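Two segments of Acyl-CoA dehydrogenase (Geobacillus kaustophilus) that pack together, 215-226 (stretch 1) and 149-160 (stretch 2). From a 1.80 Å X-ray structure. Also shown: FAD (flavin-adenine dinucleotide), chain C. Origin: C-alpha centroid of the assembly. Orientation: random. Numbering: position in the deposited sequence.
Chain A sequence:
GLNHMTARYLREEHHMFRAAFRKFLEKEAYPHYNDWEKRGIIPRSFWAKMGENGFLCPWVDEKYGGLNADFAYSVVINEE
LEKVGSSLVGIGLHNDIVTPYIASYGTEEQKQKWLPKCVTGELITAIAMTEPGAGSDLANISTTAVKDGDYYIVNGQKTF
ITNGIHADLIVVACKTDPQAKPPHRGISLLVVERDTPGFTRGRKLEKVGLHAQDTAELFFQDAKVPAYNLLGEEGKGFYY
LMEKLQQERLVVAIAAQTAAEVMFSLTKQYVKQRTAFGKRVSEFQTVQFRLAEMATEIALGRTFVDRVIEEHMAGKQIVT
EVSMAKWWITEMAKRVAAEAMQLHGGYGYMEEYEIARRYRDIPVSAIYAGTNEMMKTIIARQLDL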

ATOM      1  N   THR A 215      11.944  23.968  20.228  1.00 15.25           N
ATOM      2  CA  THR A 215      11.934  22.708  20.963  1.00 15.17           C
ATOM      3  C   THR A 215      13.229  22.578  21.741  1.00 15.27           C
ATOM      4  O   THR A 215      14.307  22.831  21.199  1.00 15.98           O
ATOM      5  CB  THR A 215      11.811  21.501  20.014  1.00 15.00           C
ATOM      6  OG1 THR A 215      10.905  21.811  18.952  1.00 14.70           O
ATOM      7  CG2 THR A 215      11.306  20.280  20.781  1.00 14.98           C
ATOM      8  N   ALA A 216      13.128  22.191  23.010  1.00 15.83           N
ATOM      9  CA  ALA A 216      14.304  22.094  23.870  1.00 16.13           C
ATOM     10  C   ALA A 216      14.147  21.069  24.983  1.00 16.18           C
ATOM     11  O   ALA A 216      13.032  20.658  25.325  1.00 15.95           O
ATOM     12  CB  ALA A 216      14.654  23.471  24.462  1.00 16.09           C
ATOM     13  N   GLU A 217      15.283  20.664  25.543  1.00 16.43           N
ATOM     14  CA  GLU A 217      15.291  19.825  26.735  1.00 16.92           C
ATOM     15  C   GLU A 217      15.237  20.722  27.967  1.00 16.92           C
ATOM     16  O   GLU A 217      15.692  21.870  27.923  1.00 16.73           O
ATOM     17  CB  GLU A 217      16.545  18.949  26.782  1.00 17.17           C
ATOM     18  CG  GLU A 217      16.642  17.934  25.648  1.00 18.86           C
ATOM     19  CD  GLU A 217      17.698  16.878  25.910  1.00 22.48           C
ATOM     20  OE1 GLU A 217      18.905  17.198  25.837  1.00 23.50           O
ATOM     21  OE2 GLU A 217      17.316  15.720  26.188  1.00 24.94           O
ATOM     22  N   LEU A 218      14.672  20.194  29.050  1.00 17.11           N
ATOM     23  CA  LEU A 218      14.599  20.901  30.327  1.00 17.38           C
ATOM     24  C   LEU A 218      15.338  20.089  31.374  1.00 18.24           C
ATOM     25  O   LEU A 218      15.242  18.864  31.389  1.00 18.08           O
ATOM     26  CB  LEU A 218      13.145  21.108  30.762  1.00 17.11           C
ATOM     27  CG  LEU A 218      12.216  21.865  29.800  1.00 16.72           C
ATOM     28  CD1 LEU A 218      10.796  21.901  30.343  1.00 17.69           C
ATOM     29  CD2 LEU A 218      12.716  23.281  29.510  1.00 16.14           C
ATOM     30  N   PHE A 219      16.062  20.782  32.252  1.00 18.98           N
ATOM     31  CA  PHE A 219      16.873  20.129  33.277  1.00 19.89           C
ATOM     32  C   PHE A 219      16.482  20.626  34.658  1.00 20.76           C
ATOM     33  O   PHE A 219      16.352  21.833  34.882  1.00 20.54           O
ATOM     34  CB  PHE A 219      18.359  20.376  33.018  1.00 19.93           C
ATOM     35  CG  PHE A 219      18.821  19.906  31.664  1.00 20.66           C
ATOM     36  CD1 PHE A 219      19.163  18.571  31.455  1.00 21.04           C
ATOM     37  CD2 PHE A 219      18.918  20.798  30.597  1.00 22.24           C
ATOM     38  CE1 PHE A 219      19.594  18.131  30.195  1.00 21.32           C
ATOM     39  CE2 PHE A 219      19.345  20.363  29.333  1.00 21.88           C
ATOM     40  CZ  PHE A 219      19.678  19.024  29.139  1.00 21.18           C
ATOM     41  N   PHE A 220      16.277  19.680  35.568  1.00 21.38           N
ATOM     42  CA  PHE A 220      15.939  19.989  36.946  1.00 22.70           C
ATOM     43  C   PHE A 220      17.009  19.358  37.822  1.00 23.65           C
ATOM     44  O   PHE A 220      17.073  18.127  37.954  1.00 23.57           O
ATOM     45  CB  PHE A 220      14.541  19.463  37.302  1.00 22.45           C
ATOM     46  CG  PHE A 220      13.449  19.935  36.365  1.00 22.41           C
ATOM     47  CD1 PHE A 220      12.856  21.187  36.532  1.00 22.35           C
ATOM     48  CD2 PHE A 220      13.016  19.129  35.313  1.00 22.13           C
ATOM     49  CE1 PHE A 220      11.851  21.625  35.667  1.00 22.43           C
ATOM     50  CE2 PHE A 220      12.013  19.560  34.444  1.00 22.38           C
ATOM     51  CZ  PHE A 220      11.430  20.810  34.619  1.00 22.07           C
ATOM     52  N   GLN A 221      17.872  20.209  38.370  1.00 24.71           N
ATOM     53  CA  GLN A 221      18.922  19.792  39.289  1.00 26.21           C
ATOM     54  C   GLN A 221      18.627  20.426  40.644  1.00 26.38           C
ATOM     55  O   GLN A 221      18.932  21.599  40.875  1.00 26.55           O
ATOM     56  CB  GLN A 221      20.304  20.184  38.746  1.00 26.20           C
ATOM     57  CG  GLN A 221      20.664  19.439  37.443  1.00 27.81           C
ATOM     58  CD  GLN A 221      21.819  20.055  36.659  1.00 28.32           C
ATOM     59  OE1 GLN A 221      21.657  20.416  35.486  1.00 29.99           O
ATOM     60  NE2 GLN A 221      22.993  20.164  37.294  1.00 30.47           N
ATOM     61  N   ASP A 222      17.997  19.637  41.517  1.00 26.76           N
ATOM     62  CA  ASP A 222      17.476  20.103  42.807  1.00 27.26           C
ATOM     63  C   ASP A 222      16.630  21.365  42.660  1.00 27.20           C
ATOM     64  O   ASP A 222      16.827  22.347  43.382  1.00 27.37           O
ATOM     65  CB  ASP A 222      18.607  20.317  43.816  1.00 27.41           C
ATOM     66  CG  ASP A 222      19.271  19.020  44.219  1.00 28.67           C
ATOM     67  OD1 ASP A 222      18.549  18.075  44.620  1.00 29.22           O
ATOM     68  OD2 ASP A 222      20.513  18.946  44.120  1.00 30.20           O
ATOM     69  N   ALA A 223      15.696  21.324  41.715  1.00 27.05           N
ATOM     70  CA  ALA A 223      14.829  22.459  41.428  1.00 27.01           C
ATOM     71  C   ALA A 223      13.921  22.701  42.619  1.00 26.95           C
ATOM     72  O   ALA A 223      13.235  21.788  43.076  1.00 26.33           O
ATOM     73  CB  ALA A 223      14.018  22.199  40.175  1.00 26.87           C
ATOM     74  N   LYS A 224      13.941  23.934  43.123  1.00 27.10           N
ATOM     75  CA  LYS A 224      13.175  24.305  44.312  1.00 27.64           C
ATOM     76  C   LYS A 224      11.840  24.916  43.893  1.00 27.09           C
ATOM     77  O   LYS A 224      11.765  26.101  43.559  1.00 27.24           O
ATOM     78  CB  LYS A 224      13.980  25.282  45.181  1.00 27.48           C
ATOM     79  CG  LYS A 224      13.589  25.282  46.651  1.00 28.79           C
ATOM     80  CD  LYS A 224      14.320  26.380  47.433  1.00 29.25           C
ATOM     81  CE  LYS A 224      13.959  26.351  48.922  1.00 31.98           C
ATOM     82  NZ  LYS A 224      14.336  25.059  49.582  1.00 32.97           N
ATOM     83  N   VAL A 225      10.796  24.094  43.901  1.00 26.70           N
ATOM     84  CA  VAL A 225       9.477  24.503  43.424  1.00 26.56           C
ATOM     85  C   VAL A 225       8.500  24.613  44.594  1.00 26.38           C
ATOM     86  O   VAL A 225       8.326  23.645  45.336  1.00 26.30           O
ATOM     87  CB  VAL A 225       8.920  23.504  42.364  1.00 26.49           C
ATOM     88  CG1 VAL A 225       7.584  23.984  41.808  1.00 26.39           C
ATOM     89  CG2 VAL A 225       9.919  23.301  41.233  1.00 26.30           C
ATOM     90  N   PRO A 226       7.857  25.791  44.767  1.00 26.57           N
ATOM     91  CA  PRO A 226       6.869  25.950  45.841  1.00 26.63           C
ATOM     92  C   PRO A 226       5.798  24.865  45.796  1.00 26.71           C
ATOM     93  O   PRO A 226       5.318  24.516  44.714  1.00 26.79           O
ATOM     94  CB  PRO A 226       6.236  27.316  45.540  1.00 26.65           C
ATOM     95  CG  PRO A 226       7.273  28.057  44.797  1.00 26.71           C
ATOM     96  CD  PRO A 226       8.012  27.030  43.980  1.00 26.52           C
TER
HETATM   97  PA  FAD C 401       9.753   5.655  22.038  1.00 16.28           P
HETATM   98  O1A FAD C 401      11.114   5.282  22.546  1.00 16.08           O
HETATM   99  O2A FAD C 401       8.686   5.632  23.103  1.00 15.14           O
HETATM  100  O5B FAD C 401       9.352   4.674  20.817  1.00 15.35           O
HETATM  101  C5B FAD C 401      10.230   4.501  19.715  1.00 17.28           C
HETATM  102  C4B FAD C 401       9.501   3.682  18.649  1.00 17.60           C
HETATM  103  O4B FAD C 401       9.129   2.432  19.209  1.00 18.70           O
HETATM  104  C3B FAD C 401       8.211   4.375  18.213  1.00 17.89           C
HETATM  105  O3B FAD C 401       7.979   4.175  16.835  1.00 19.40           O
HETATM  106  C2B FAD C 401       7.138   3.644  18.984  1.00 18.21           C
HETATM  107  O2B FAD C 401       5.863   3.711  18.373  1.00 18.29           O
HETATM  108  C1B FAD C 401       7.733   2.236  19.036  1.00 18.42           C
HETATM  109  N9A FAD C 401       7.117   1.460  20.127  1.00 19.15           N
HETATM  110  C8A FAD C 401       7.250   1.665  21.480  1.00 19.14           C
HETATM  111  N7A FAD C 401       6.500   0.746  22.125  1.00 18.84           N
HETATM  112  C5A FAD C 401       5.893  -0.039  21.207  1.00 19.24           C
HETATM  113  C6A FAD C 401       5.026  -1.119  21.321  1.00 19.20           C
HETATM  114  N6A FAD C 401       4.555  -1.474  22.520  1.00 20.03           N
HETATM  115  N1A FAD C 401       4.553  -1.730  20.176  1.00 19.34           N
HETATM  116  C2A FAD C 401       4.937  -1.285  18.924  1.00 19.38           C
HETATM  117  N3A FAD C 401       5.810  -0.217  18.813  1.00 18.46           N
HETATM  118  C4A FAD C 401       6.273   0.399  19.941  1.00 19.67           C
HETATM  119  N1  FAD C 401       6.759  15.504  24.680  1.00 18.09           N
HETATM  120  C2  FAD C 401       6.201  16.244  25.707  1.00 18.90           C
HETATM  121  O2  FAD C 401       5.984  15.707  26.796  1.00 18.51           O
HETATM  122  N3  FAD C 401       5.903  17.587  25.516  1.00 18.29           N
HETATM  123  C4  FAD C 401       6.164  18.188  24.302  1.00 18.71           C
HETATM  124  O4  FAD C 401       5.908  19.384  24.146  1.00 18.17           O
HETATM  125  C4X FAD C 401       6.715  17.437  23.258  1.00 18.78           C
HETATM  126  N5  FAD C 401       6.978  18.027  22.032  1.00 19.05           N
HETATM  127  C5X FAD C 401       7.552  17.299  21.005  1.00 18.40           C
HETATM  128  C6  FAD C 401       7.824  17.929  19.797  1.00 18.25           C
HETATM  129  C7  FAD C 401       8.395  17.205  18.754  1.00 18.35           C
HETATM  130  C7M FAD C 401       8.658  17.928  17.463  1.00 18.85           C
HETATM  131  C8  FAD C 401       8.697  15.841  18.930  1.00 18.63           C
HETATM  132  C8M FAD C 401       9.314  14.997  17.850  1.00 18.79           C
HETATM  133  C9  FAD C 401       8.430  15.219  20.143  1.00 18.35           C
HETATM  134  C9A FAD C 401       7.849  15.941  21.191  1.00 18.58           C
HETATM  135  N10 FAD C 401       7.563  15.331  22.415  1.00 18.76           N
HETATM  136  C10 FAD C 401       7.017  16.084  23.451  1.00 18.31           C
HETATM  137  C1' FAD C 401       7.788  13.851  22.638  1.00 17.78           C
HETATM  138  C2' FAD C 401       6.888  12.890  21.841  1.00 18.76           C
HETATM  139  O2' FAD C 401       5.575  12.795  22.353  1.00 19.27           O
HETATM  140  C3' FAD C 401       7.558  11.519  21.882  1.00 17.65           C
HETATM  141  O3' FAD C 401       8.635  11.571  20.971  1.00 16.65           O
HETATM  142  C4' FAD C 401       6.632  10.341  21.541  1.00 18.20           C
HETATM  143  O4' FAD C 401       5.648  10.135  22.538  1.00 19.08           O
HETATM  144  C5' FAD C 401       7.410   9.040  21.345  1.00 18.24           C
HETATM  145  O5' FAD C 401       8.274   8.794  22.440  1.00 18.52           O
HETATM  146  P   FAD C 401       9.823   8.479  22.153  1.00 18.68           P
HETATM  147  O1P FAD C 401      10.418   9.542  21.265  1.00 18.78           O
HETATM  148  O2P FAD C 401      10.565   8.351  23.455  1.00 18.36           O
HETATM  149  O3P FAD C 401       9.831   7.095  21.318  1.00 17.05           O
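Stretch 2, residues 149-160: GDYYIVNGQKTF

How does stretch 2 lie on stretch 1? It runs as an extended strand from Tyr 151 to about Thr 159, antiparallel to both strands of stretch 1: 169° to the one beginning at Ala 216, 151° to the one ending at Pro 226. Paired backbone hydrogen bonds set the register, among them Leu 218 N to Lys 158 O, 2.9 Å, and Tyr 152 N to Val 225 O, 2.6 Å.

What happens where stretch 1 turns its corner? The register slips by one residue, a beta bulge. Asn 155, chi1 m (-79°), brings its amide to Asp 222: OD1 accepts from Asp 222 N at 2.8 Å, while ND2 donates to Asp 222 OD1 at 3.0 Å. Gly 156 follows at phi 157°, where a CB would jam against the preceding carbonyl.

Which side chains pack on the face with Val 154? Val 154 (t) places CG1 3.8 Å from Phe 220 CB and CG2 3.8 Å from Val 225 CG2. Phe 220 (m) turns its ring edge to Lys 158, CE2 to CG 3.9 Å.

What do the extended side chains of Lys 224 and Gln 157 reach? Lys 224, t through chi3, carries CE over the Tyr 151 ring, 3.6 Å from its centroid, with NZ in cation-pi range. Gln 157 (t, t) reaches Glu 217, NE2 to OE2 2.9 Å.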

ATOM      1  N   GLY A 149       9.793  20.665  53.284  1.00 32.58           N
ATOM      2  CA  GLY A 149       9.165  21.861  53.842  1.00 32.63           C
ATOM      3  C   GLY A 149       8.032  22.353  52.963  1.00 32.61           C
ATOM      4  O   GLY A 149       7.115  21.594  52.640  1.00 32.73           O
ATOM      5  N   ASP A 150       8.110  23.621  52.563  1.00 32.58           N
ATOM      6  CA  ASP A 150       7.089  24.245  51.716  1.00 32.61           C
ATOM      7  C   ASP A 150       7.409  24.101  50.223  1.00 32.06           C
ATOM      8  O   ASP A 150       6.829  24.806  49.390  1.00 32.12           O
ATOM      9  CB  ASP A 150       6.943  25.735  52.055  1.00 33.02           C
ATOM     10  CG  ASP A 150       6.508  25.984  53.491  1.00 34.29           C
ATOM     11  OD1 ASP A 150       5.659  25.235  54.017  1.00 36.20           O
ATOM     12  OD2 ASP A 150       7.012  26.958  54.092  1.00 37.03           O
ATOM     13  N   TYR A 151       8.329  23.195  49.894  1.00 31.32           N
ATOM     14  CA  TYR A 151       8.832  23.052  48.527  1.00 30.60           C
ATOM     15  C   TYR A 151       8.863  21.609  48.042  1.00 29.77           C
ATOM     16  O   TYR A 151       8.876  20.675  48.845  1.00 29.44           O
ATOM     17  CB  TYR A 151      10.245  23.625  48.423  1.00 31.10           C
ATOM     18  CG  TYR A 151      10.327  25.110  48.654  1.00 31.90           C
ATOM     19  CD1 TYR A 151      10.209  26.003  47.591  1.00 32.43           C
ATOM     20  CD2 TYR A 151      10.525  25.627  49.938  1.00 31.98           C
ATOM     21  CE1 TYR A 151      10.282  27.374  47.794  1.00 33.00           C
ATOM     22  CE2 TYR A 151      10.596  26.998  50.152  1.00 32.83           C
ATOM     23  CZ  TYR A 151      10.477  27.862  49.074  1.00 32.74           C
ATOM     24  OH  TYR A 151      10.550  29.219  49.269  1.00 33.65           O
ATOM     25  N   TYR A 152       8.860  21.451  46.718  1.00 28.43           N
ATOM     26  CA  TYR A 152       9.215  20.193  46.074  1.00 27.50           C
ATOM     27  C   TYR A 152      10.620  20.337  45.507  1.00 26.81           C
ATOM     28  O   TYR A 152      10.917  21.314  44.813  1.00 26.88           O
ATOM     29  CB  TYR A 152       8.255  19.863  44.931  1.00 27.36           C
ATOM     30  CG  TYR A 152       6.902  19.362  45.361  1.00 26.89           C
ATOM     31  CD1 TYR A 152       6.719  18.027  45.724  1.00 26.99           C
ATOM     32  CD2 TYR A 152       5.801  20.212  45.386  1.00 26.45           C
ATOM     33  CE1 TYR A 152       5.476  17.558  46.116  1.00 26.99           C
ATOM     34  CE2 TYR A 152       4.552  19.752  45.775  1.00 26.32           C
ATOM     35  CZ  TYR A 152       4.400  18.423  46.138  1.00 27.07           C
ATOM     36  OH  TYR A 152       3.167  17.959  46.518  1.00 27.76           O
ATOM     37  N   ILE A 153      11.485  19.376  45.814  1.00 25.60           N
ATOM     38  CA  ILE A 153      12.821  19.348  45.237  1.00 24.48           C
ATOM     39  C   ILE A 153      12.764  18.457  43.994  1.00 23.96           C
ATOM     40  O   ILE A 153      12.519  17.250  44.098  1.00 23.55           O
ATOM     41  CB  ILE A 153      13.897  18.843  46.241  1.00 24.38           C
ATOM     42  CG1 ILE A 153      13.841  19.609  47.583  1.00 24.85           C
ATOM     43  CG2 ILE A 153      15.290  18.898  45.612  1.00 24.18           C
ATOM     44  CD1 ILE A 153      13.819  21.133  47.480  1.00 25.82           C
ATOM     45  N   VAL A 154      12.964  19.069  42.826  1.00 23.32           N
ATOM     46  CA  VAL A 154      12.765  18.375  41.548  1.00 22.59           C
ATOM     47  C   VAL A 154      14.090  18.006  40.877  1.00 22.17           C
ATOM     48  O   VAL A 154      14.984  18.845  40.705  1.00 21.70           O
ATOM     49  CB  VAL A 154      11.859  19.184  40.573  1.00 22.73           C
ATOM     50  CG1 VAL A 154      11.559  18.378  39.305  1.00 22.58           C
ATOM     51  CG2 VAL A 154      10.561  19.581  41.253  1.00 22.42           C
ATOM     52  N   ASN A 155      14.200  16.733  40.511  1.00 21.73           N
ATOM     53  CA  ASN A 155      15.370  16.220  39.826  1.00 21.37           C
ATOM     54  C   ASN A 155      14.958  15.384  38.628  1.00 21.13           C
ATOM     55  O   ASN A 155      14.135  14.478  38.749  1.00 21.09           O
ATOM     56  CB  ASN A 155      16.227  15.395  40.783  1.00 21.48           C
ATOM     57  CG  ASN A 155      17.069  16.257  41.686  1.00 21.19           C
ATOM     58  OD1 ASN A 155      18.067  16.830  41.258  1.00 21.60           O
ATOM     59  ND2 ASN A 155      16.672  16.352  42.953  1.00 22.18           N
ATOM     60  N   GLY A 156      15.518  15.697  37.470  1.00 20.90           N
ATOM     61  CA  GLY A 156      15.166  14.961  36.263  1.00 20.45           C
ATOM     62  C   GLY A 156      15.434  15.739  34.999  1.00 20.11           C
ATOM     63  O   GLY A 156      15.987  16.837  35.034  1.00 19.86           O
ATOM     64  N   GLN A 157      15.047  15.146  33.878  1.00 19.88           N
ATOM     65  CA  GLN A 157      15.285  15.729  32.572  1.00 19.91           C
ATOM     66  C   GLN A 157      14.071  15.433  31.711  1.00 19.22           C
ATOM     67  O   GLN A 157      13.524  14.325  31.740  1.00 18.61           O
ATOM     68  CB  GLN A 157      16.557  15.142  31.953  1.00 20.12           C
ATOM     69  CG  GLN A 157      16.933  15.693  30.580  1.00 21.50           C
ATOM     70  CD  GLN A 157      18.257  15.141  30.066  1.00 21.85           C
ATOM     71  OE1 GLN A 157      19.099  14.698  30.845  1.00 26.16           O
ATOM     72  NE2 GLN A 157      18.452  15.187  28.753  1.00 24.05           N
ATOM     73  N   LYS A 158      13.636  16.454  30.981  1.00 18.55           N
ATOM     74  CA  LYS A 158      12.526  16.335  30.051  1.00 17.91           C
ATOM     75  C   LYS A 158      13.043  16.661  28.665  1.00 17.45           C
ATOM     76  O   LYS A 158      13.948  17.477  28.514  1.00 17.42           O
ATOM     77  CB  LYS A 158      11.381  17.276  30.444  1.00 17.98           C
ATOM     78  CG  LYS A 158      10.745  16.958  31.801  1.00 18.23           C
ATOM     79  CD  LYS A 158       9.987  15.643  31.762  1.00 18.17           C
ATOM     80  CE  LYS A 158       9.284  15.353  33.067  1.00 17.94           C
ATOM     81  NZ  LYS A 158       8.725  13.967  33.068  1.00 18.67           N
ATOM     82  N   THR A 159      12.474  16.020  27.651  1.00 16.99           N
ATOM     83  CA  THR A 159      13.039  16.106  26.314  1.00 16.94           C
ATOM     84  C   THR A 159      11.953  16.407  25.277  1.00 16.19           C
ATOM     85  O   THR A 159      10.781  16.088  25.493  1.00 15.43           O
ATOM     86  CB  THR A 159      13.816  14.809  25.967  1.00 17.57           C
ATOM     87  OG1 THR A 159      14.480  14.949  24.701  1.00 20.87           O
ATOM     88  CG2 THR A 159      12.878  13.639  25.913  1.00 17.66           C
ATOM     89  N   PHE A 160      12.365  17.031  24.172  1.00 15.46           N
ATOM     90  CA  PHE A 160      11.464  17.426  23.077  1.00 15.21           C
ATOM     91  C   PHE A 160      10.341  18.386  23.503  1.00 14.65           C
ATOM     92  O   PHE A 160       9.207  18.261  23.031  1.00 15.15           O
ATOM     93  CB  PHE A 160      10.804  16.207  22.414  1.00 15.23           C
ATOM     94  CG  PHE A 160      11.749  15.108  22.024  1.00 15.19           C
ATOM     95  CD1 PHE A 160      12.815  15.347  21.165  1.00 15.90           C
ATOM     96  CD2 PHE A 160      11.525  13.809  22.473  1.00 15.60           C
ATOM     97  CE1 PHE A 160      13.679  14.310  20.790  1.00 16.61           C
ATOM     98  CE2 PHE A 160      12.377  12.770  22.101  1.00 15.93           C
ATOM     99  CZ  PHE A 160      13.448  13.020  21.258  1.00 16.76           C
TER